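Long-range contact in agmatinase (Burkholderia thailandensis, PDB 4DZ4), which probably hydrolyses agmatine to putrescine and urea, as a two-manganese enzyme of the arginase family: residues R38-S52 with P92-C104. Residues are numbered along the deposited sequence; the frame is centred on the assembly and turned at random.
Sequences RNYTRDLDGVDVVVS and PFDDLAVIDYGDC. With EDO (1,2-ethanediol), chain Z.
Two arginines of 38-52 lie over aromatic rings of 92-104, one at each end of the contact. Arg38, its chain folded over the Phe93 face by bends at chi2 and chi3, sets CD 3.5 Å above the centroid of the Phe93 ring and stacks its guanidinium off-centre on the same face, planes 10° apart, with NH1 bonded to the Gly22 carbonyl; Pro92 CG backs the other face. Arg42 crosses Tyr101 at about a right angle, its CD over the ring centre in a CH-pi contact, 3.5 Å from the centroid, while its NE reaches back to Tyr101 O at 2.8 Å. Its NH2 goes on to Asp12 of the second subunit.

Backbone bonds place strand 98-103 between 39-40 and 49-52, all parallel. Towards Val49 and Val51 the ladder is regular, Tyr101 N to Val51 O being 2.9 Å and nearly straight (170°). Where it starts, Ala97 O accepts from both Asp48 N and Val49 N, and Ala97 N donates to Asp48 OD2 at 2.8 Å, on the anti side of this oxygen, which also pairs with Lys320. On the other flank Asp100 N meets Asn39 O at 2.9 Å, and a water bridges Asn39 N to Val98 O.

Among apolar groups, Ile99 packs against the Thr41-Asp48 loop: CG1 between backbone N and carbonyl carbon (chi1 66°) sends CD1 to Leu44 CD2, 3.6 Å away, and CG2 faces Thr41 and Val47.

The arginase-type parallel sheet thus has a regular 49-52/98-103 ladder here, away from the manganese ions, with short, weakly bonded 39-40 outermost and Arg42 tying it to the subunit interface.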
loop_
_atom_site.group_PDB
_atom_site.type_symbol
_atom_site.label_atom_id
_atom_site.label_comp_id
_atom_site.label_asym_id
_atom_site.label_seq_id
_atom_site.Cartn_x
_atom_site.Cartn_y
_atom_site.Cartn_z
ATOM N N ARG B 38 16.075 -17.496 -17.351
ATOM C CA ARG B 38 16.453 -18.782 -17.908
ATOM C C ARG B 38 15.426 -19.309 -18.928
ATOM O O ARG B 38 14.239 -18.922 -18.923
ATOM C CB ARG B 38 16.744 -19.808 -16.790
ATOM C CG ARG B 38 17.935 -19.466 -15.892
ATOM C CD ARG B 38 19.025 -18.624 -16.587
ATOM N NE ARG B 38 19.633 -19.296 -17.710
ATOM C CZ ARG B 38 20.318 -18.679 -18.677
ATOM N NH1 ARG B 38 20.816 -19.405 -19.638
ATOM N NH2 ARG B 38 20.463 -17.346 -18.707
ATOM N N ASN B 39 15.890 -20.161 -19.843
ATOM C CA ASN B 39 14.981 -20.652 -20.883
ATOM C C ASN B 39 13.727 -21.276 -20.284
ATOM O O ASN B 39 13.824 -22.145 -19.415
ATOM C CB ASN B 39 15.642 -21.733 -21.726
ATOM C CG ASN B 39 16.794 -21.209 -22.558
ATOM O OD1 ASN B 39 17.209 -20.066 -22.437
ATOM N ND2 ASN B 39 17.310 -22.064 -23.435
ATOM N N TYR B 40 12.563 -20.842 -20.766
ATOM C CA TYR B 40 11.311 -21.560 -20.503
ATOM C C TYR B 40 11.216 -22.796 -21.380
ATOM O O TYR B 40 11.112 -22.694 -22.615
ATOM C CB TYR B 40 10.114 -20.668 -20.842
ATOM C CG TYR B 40 9.544 -19.839 -19.711
ATOM C CD1 TYR B 40 9.385 -20.360 -18.410
ATOM C CD2 TYR B 40 9.089 -18.542 -19.963
ATOM C CE1 TYR B 40 8.839 -19.576 -17.397
ATOM C CE2 TYR B 40 8.498 -17.767 -18.956
ATOM C CZ TYR B 40 8.378 -18.290 -17.696
ATOM O OH TYR B 40 7.802 -17.520 -16.721
ATOM N N THR B 41 11.212 -23.960 -20.758
ATOM C CA THR B 41 11.140 -25.228 -21.517
ATOM C C THR B 41 10.819 -26.387 -20.591
ATOM O O THR B 41 11.145 -26.330 -19.414
ATOM C CB THR B 41 12.455 -25.548 -22.274
ATOM O OG1 THR B 41 12.275 -26.713 -23.099
ATOM C CG2 THR B 41 13.641 -25.780 -21.285
ATOM N N ARG B 42 10.214 -27.427 -21.162
ATOM C CA ARG B 42 9.960 -28.704 -20.474
ATOM C C ARG B 42 10.956 -29.800 -20.958
ATOM O O ARG B 42 10.896 -30.934 -20.471
ATOM C CB ARG B 42 8.510 -29.163 -20.695
ATOM C CG ARG B 42 7.416 -28.176 -20.196
ATOM C CD ARG B 42 7.201 -28.382 -18.721
ATOM N NE ARG B 42 6.249 -27.491 -18.049
ATOM C CZ ARG B 42 5.019 -27.869 -17.698
ATOM N NH1 ARG B 42 4.576 -29.095 -18.007
ATOM N NH2 ARG B 42 4.235 -27.039 -17.027
ATOM N N ASP B 43 11.862 -29.438 -21.870
ATOM C CA ASP B 43 12.909 -30.346 -22.366
ATOM C C ASP B 43 14.083 -30.392 -21.403
ATOM O O ASP B 43 14.728 -29.385 -21.153
ATOM C CB ASP B 43 13.390 -29.904 -23.749
ATOM C CG ASP B 43 12.304 -30.026 -24.799
ATOM O OD1 ASP B 43 11.432 -30.909 -24.654
ATOM O OD2 ASP B 43 12.312 -29.237 -25.776
ATOM N N LEU B 44 14.356 -31.564 -20.858
ATOM C CA LEU B 44 15.296 -31.657 -19.754
ATOM C C LEU B 44 16.684 -32.189 -20.155
ATOM O O LEU B 44 17.571 -32.244 -19.319
ATOM C CB LEU B 44 14.698 -32.527 -18.645
ATOM C CG LEU B 44 13.327 -32.111 -18.085
ATOM C CD1 LEU B 44 12.845 -33.094 -17.033
ATOM C CD2 LEU B 44 13.366 -30.708 -17.500
ATOM N N ASP B 45 16.868 -32.559 -21.418
ATOM C CA ASP B 45 18.167 -33.068 -21.872
ATOM C C ASP B 45 19.274 -32.033 -21.721
ATOM O O ASP B 45 19.138 -30.881 -22.163
ATOM C CB ASP B 45 18.103 -33.516 -23.336
ATOM C CG ASP B 45 17.477 -34.884 -23.509
ATOM O OD1 ASP B 45 17.161 -35.556 -22.498
ATOM O OD2 ASP B 45 17.316 -35.299 -24.682
ATOM N N GLY B 46 20.368 -32.453 -21.098
ATOM C CA GLY B 46 21.541 -31.597 -20.912
ATOM C C GLY B 46 21.346 -30.531 -19.842
ATOM O O GLY B 46 22.142 -29.595 -19.773
ATOM N N VAL B 47 20.297 -30.657 -19.026
ATOM C CA VAL B 47 19.990 -29.648 -17.992
ATOM C C VAL B 47 20.586 -30.033 -16.642
ATOM O O VAL B 47 20.445 -31.156 -16.191
ATOM C CB VAL B 47 18.471 -29.410 -17.861
ATOM C CG1 VAL B 47 18.151 -28.518 -16.648
ATOM C CG2 VAL B 47 17.927 -28.780 -19.134
ATOM N N ASP B 48 21.232 -29.077 -15.982
ATOM C CA ASP B 48 21.839 -29.316 -14.664
ATOM C C ASP B 48 20.888 -29.005 -13.510
ATOM O O ASP B 48 20.858 -29.717 -12.502
ATOM C CB ASP B 48 23.098 -28.453 -14.488
ATOM C CG ASP B 48 24.193 -28.784 -15.507
ATOM O OD1 ASP B 48 24.452 -29.975 -15.732
ATOM O OD2 ASP B 48 24.796 -27.850 -16.078
ATOM N N VAL B 49 20.144 -27.919 -13.648
ATOM C CA VAL B 49 19.182 -27.511 -12.616
ATOM C C VAL B 49 17.877 -27.070 -13.254
ATOM O O VAL B 49 17.874 -26.282 -14.212
ATOM C CB VAL B 49 19.695 -26.358 -11.728
ATOM C CG1 VAL B 49 18.687 -26.079 -10.615
ATOM C CG2 VAL B 49 21.083 -26.662 -11.151
ATOM N N VAL B 50 16.773 -27.567 -12.694
ATOM C CA VAL B 50 15.429 -27.156 -13.114
ATOM C C VAL B 50 14.800 -26.306 -12.010
ATOM O O VAL B 50 14.605 -26.789 -10.878
ATOM C CB VAL B 50 14.513 -28.358 -13.379
ATOM C CG1 VAL B 50 13.078 -27.893 -13.654
ATOM C CG2 VAL B 50 15.065 -29.154 -14.565
ATOM N N VAL B 51 14.471 -25.066 -12.358
ATOM C CA VAL B 51 13.673 -24.203 -11.476
ATOM C C VAL B 51 12.201 -24.430 -11.834
ATOM O O VAL B 51 11.853 -24.397 -13.029
ATOM C CB VAL B 51 14.028 -22.703 -11.672
ATOM C CG1 VAL B 51 13.188 -21.818 -10.736
ATOM C CG2 VAL B 51 15.504 -22.487 -11.358
ATOM N N SER B 52 11.333 -24.622 -10.833
ATOM C CA SER B 52 9.910 -24.752 -11.130
ATOM C C SER B 52 9.148 -24.188 -9.953
ATOM O O SER B 52 9.723 -24.044 -8.865
ATOM C CB SER B 52 9.510 -26.217 -11.394
ATOM O OG SER B 52 9.567 -27.004 -10.206
ATOM N N PRO B 92 27.001 -17.728 -13.876
ATOM C CA PRO B 92 26.918 -19.167 -13.693
ATOM C C PRO B 92 26.386 -19.888 -14.923
ATOM O O PRO B 92 26.630 -21.083 -15.063
ATOM C CB PRO B 92 25.951 -19.324 -12.504
ATOM C CG PRO B 92 25.141 -18.073 -12.498
ATOM C CD PRO B 92 26.048 -16.992 -13.011
ATOM N N PHE B 93 25.690 -19.173 -15.815
ATOM C CA PHE B 93 24.970 -19.847 -16.902
ATOM C C PHE B 93 25.879 -20.137 -18.075
ATOM O O PHE B 93 25.477 -20.807 -19.016
ATOM C CB PHE B 93 23.710 -19.067 -17.294
ATOM C CG PHE B 93 22.866 -18.724 -16.109
ATOM C CD1 PHE B 93 22.415 -19.738 -15.262
ATOM C CD2 PHE B 93 22.564 -17.406 -15.804
ATOM C CE1 PHE B 93 21.659 -19.443 -14.134
ATOM C CE2 PHE B 93 21.776 -17.103 -14.685
ATOM C CZ PHE B 93 21.354 -18.116 -13.845
ATOM N N ASP B 94 27.125 -19.681 -17.981
ATOM C CA ASP B 94 28.122 -20.037 -18.996
ATOM C C ASP B 94 28.487 -21.507 -18.933
ATOM O O ASP B 94 28.866 -22.092 -19.952
ATOM C CB ASP B 94 29.349 -19.137 -18.902
ATOM C CG ASP B 94 29.100 -17.774 -19.505
ATOM O OD1 ASP B 94 28.183 -17.654 -20.360
ATOM O OD2 ASP B 94 29.796 -16.816 -19.115
ATOM N N ASP B 95 28.388 -22.120 -17.753
ATOM C CA ASP B 95 28.689 -23.540 -17.665
ATOM C C ASP B 95 27.793 -24.359 -16.763
ATOM O O ASP B 95 28.059 -25.537 -16.558
ATOM C CB ASP B 95 30.180 -23.794 -17.378
ATOM C CG ASP B 95 30.677 -23.053 -16.173
ATOM O OD1 ASP B 95 29.891 -22.810 -15.232
ATOM O OD2 ASP B 95 31.878 -22.707 -16.164
ATOM N N LEU B 96 26.720 -23.738 -16.253
ATOM C CA LEU B 96 25.659 -24.460 -15.565
ATOM C C LEU B 96 24.364 -24.244 -16.345
ATOM O O LEU B 96 23.932 -23.102 -16.540
ATOM C CB LEU B 96 25.450 -23.942 -14.123
ATOM C CG LEU B 96 24.451 -24.704 -13.229
ATOM C CD1 LEU B 96 24.993 -26.029 -12.722
ATOM C CD2 LEU B 96 24.018 -23.842 -12.031
ATOM N N ALA B 97 23.755 -25.355 -16.754
ATOM C CA ALA B 97 22.560 -25.358 -17.609
ATOM C C ALA B 97 21.326 -25.365 -16.695
ATOM O O ALA B 97 21.027 -26.359 -16.045
ATOM C CB ALA B 97 22.585 -26.581 -18.523
ATOM N N VAL B 98 20.659 -24.218 -16.647
ATOM C CA VAL B 98 19.509 -23.983 -15.760
ATOM C C VAL B 98 18.334 -23.551 -16.609
ATOM O O VAL B 98 18.483 -22.641 -17.434
ATOM C CB VAL B 98 19.819 -22.874 -14.737
ATOM C CG1 VAL B 98 18.649 -22.688 -13.749
ATOM C CG2 VAL B 98 21.090 -23.183 -13.970
ATOM N N ILE B 99 17.174 -24.185 -16.410
ATOM C CA ILE B 99 15.960 -23.795 -17.124
ATOM C C ILE B 99 14.857 -23.456 -16.125
ATOM O O ILE B 99 14.945 -23.810 -14.930
ATOM C CB ILE B 99 15.461 -24.895 -18.080
ATOM C CG1 ILE B 99 14.993 -26.133 -17.253
ATOM C CG2 ILE B 99 16.570 -25.203 -19.089
ATOM C CD1 ILE B 99 14.177 -27.199 -17.982
ATOM N N ASP B 100 13.843 -22.752 -16.622
ATOM C CA ASP B 100 12.598 -22.560 -15.863
ATOM C C ASP B 100 11.532 -23.439 -16.556
ATOM O O ASP B 100 11.138 -23.210 -17.701
ATOM C CB ASP B 100 12.230 -21.063 -15.821
ATOM C CG ASP B 100 11.080 -20.757 -14.863
ATOM O OD1 ASP B 100 10.253 -21.657 -14.639
ATOM O OD2 ASP B 100 11.005 -19.608 -14.369
ATOM N N TYR B 101 11.085 -24.445 -15.820
ATOM C CA TYR B 101 10.138 -25.463 -16.261
ATOM C C TYR B 101 8.717 -24.890 -16.298
ATOM O O TYR B 101 7.812 -25.480 -16.893
ATOM C CB TYR B 101 10.220 -26.598 -15.227
ATOM C CG TYR B 101 9.325 -27.838 -15.423
ATOM C CD1 TYR B 101 9.830 -29.017 -15.931
ATOM C CD2 TYR B 101 7.979 -27.811 -15.034
ATOM C CE1 TYR B 101 9.005 -30.150 -16.073
ATOM C CE2 TYR B 101 7.147 -28.910 -15.197
ATOM C CZ TYR B 101 7.660 -30.076 -15.696
ATOM O OH TYR B 101 6.797 -31.171 -15.843
ATOM N N GLY B 102 8.519 -23.741 -15.665
ATOM C CA GLY B 102 7.160 -23.291 -15.357
ATOM C C GLY B 102 6.699 -23.891 -14.027
ATOM O O GLY B 102 7.487 -24.063 -13.089
ATOM N N ASP B 103 5.422 -24.253 -13.943
ATOM C CA ASP B 103 4.866 -24.695 -12.662
ATOM C C ASP B 103 4.273 -26.099 -12.656
ATOM O O ASP B 103 3.885 -26.644 -13.699
ATOM C CB ASP B 103 3.767 -23.711 -12.212
ATOM C CG ASP B 103 4.293 -22.306 -11.976
ATOM O OD1 ASP B 103 5.429 -22.146 -11.454
ATOM O OD2 ASP B 103 3.585 -21.335 -12.325
ATOM N N CYS B 104 4.206 -26.667 -11.455
ATOM C CA CYS B 104 3.473 -27.907 -11.218
ATOM C C CYS B 104 1.993 -27.574 -11.244
ATOM O O CYS B 104 1.514 -26.882 -10.362
ATOM C CB CYS B 104 3.857 -28.507 -9.866
ATOM S SG CYS B 104 2.993 -30.069 -9.510
HETATM C C1 EDO Z . 7.339 -27.445 -24.860
HETATM O O1 EDO Z . 6.909 -28.760 -24.475
HETATM C C2 EDO Z . 8.203 -26.888 -23.740
HETATM O O2 EDO Z . 9.372 -27.722 -23.704
HETATM O O HOH W 1 21.769 -21.939 -18.082
HETATM O O HOH W 2 18.457 -21.565 -19.780
#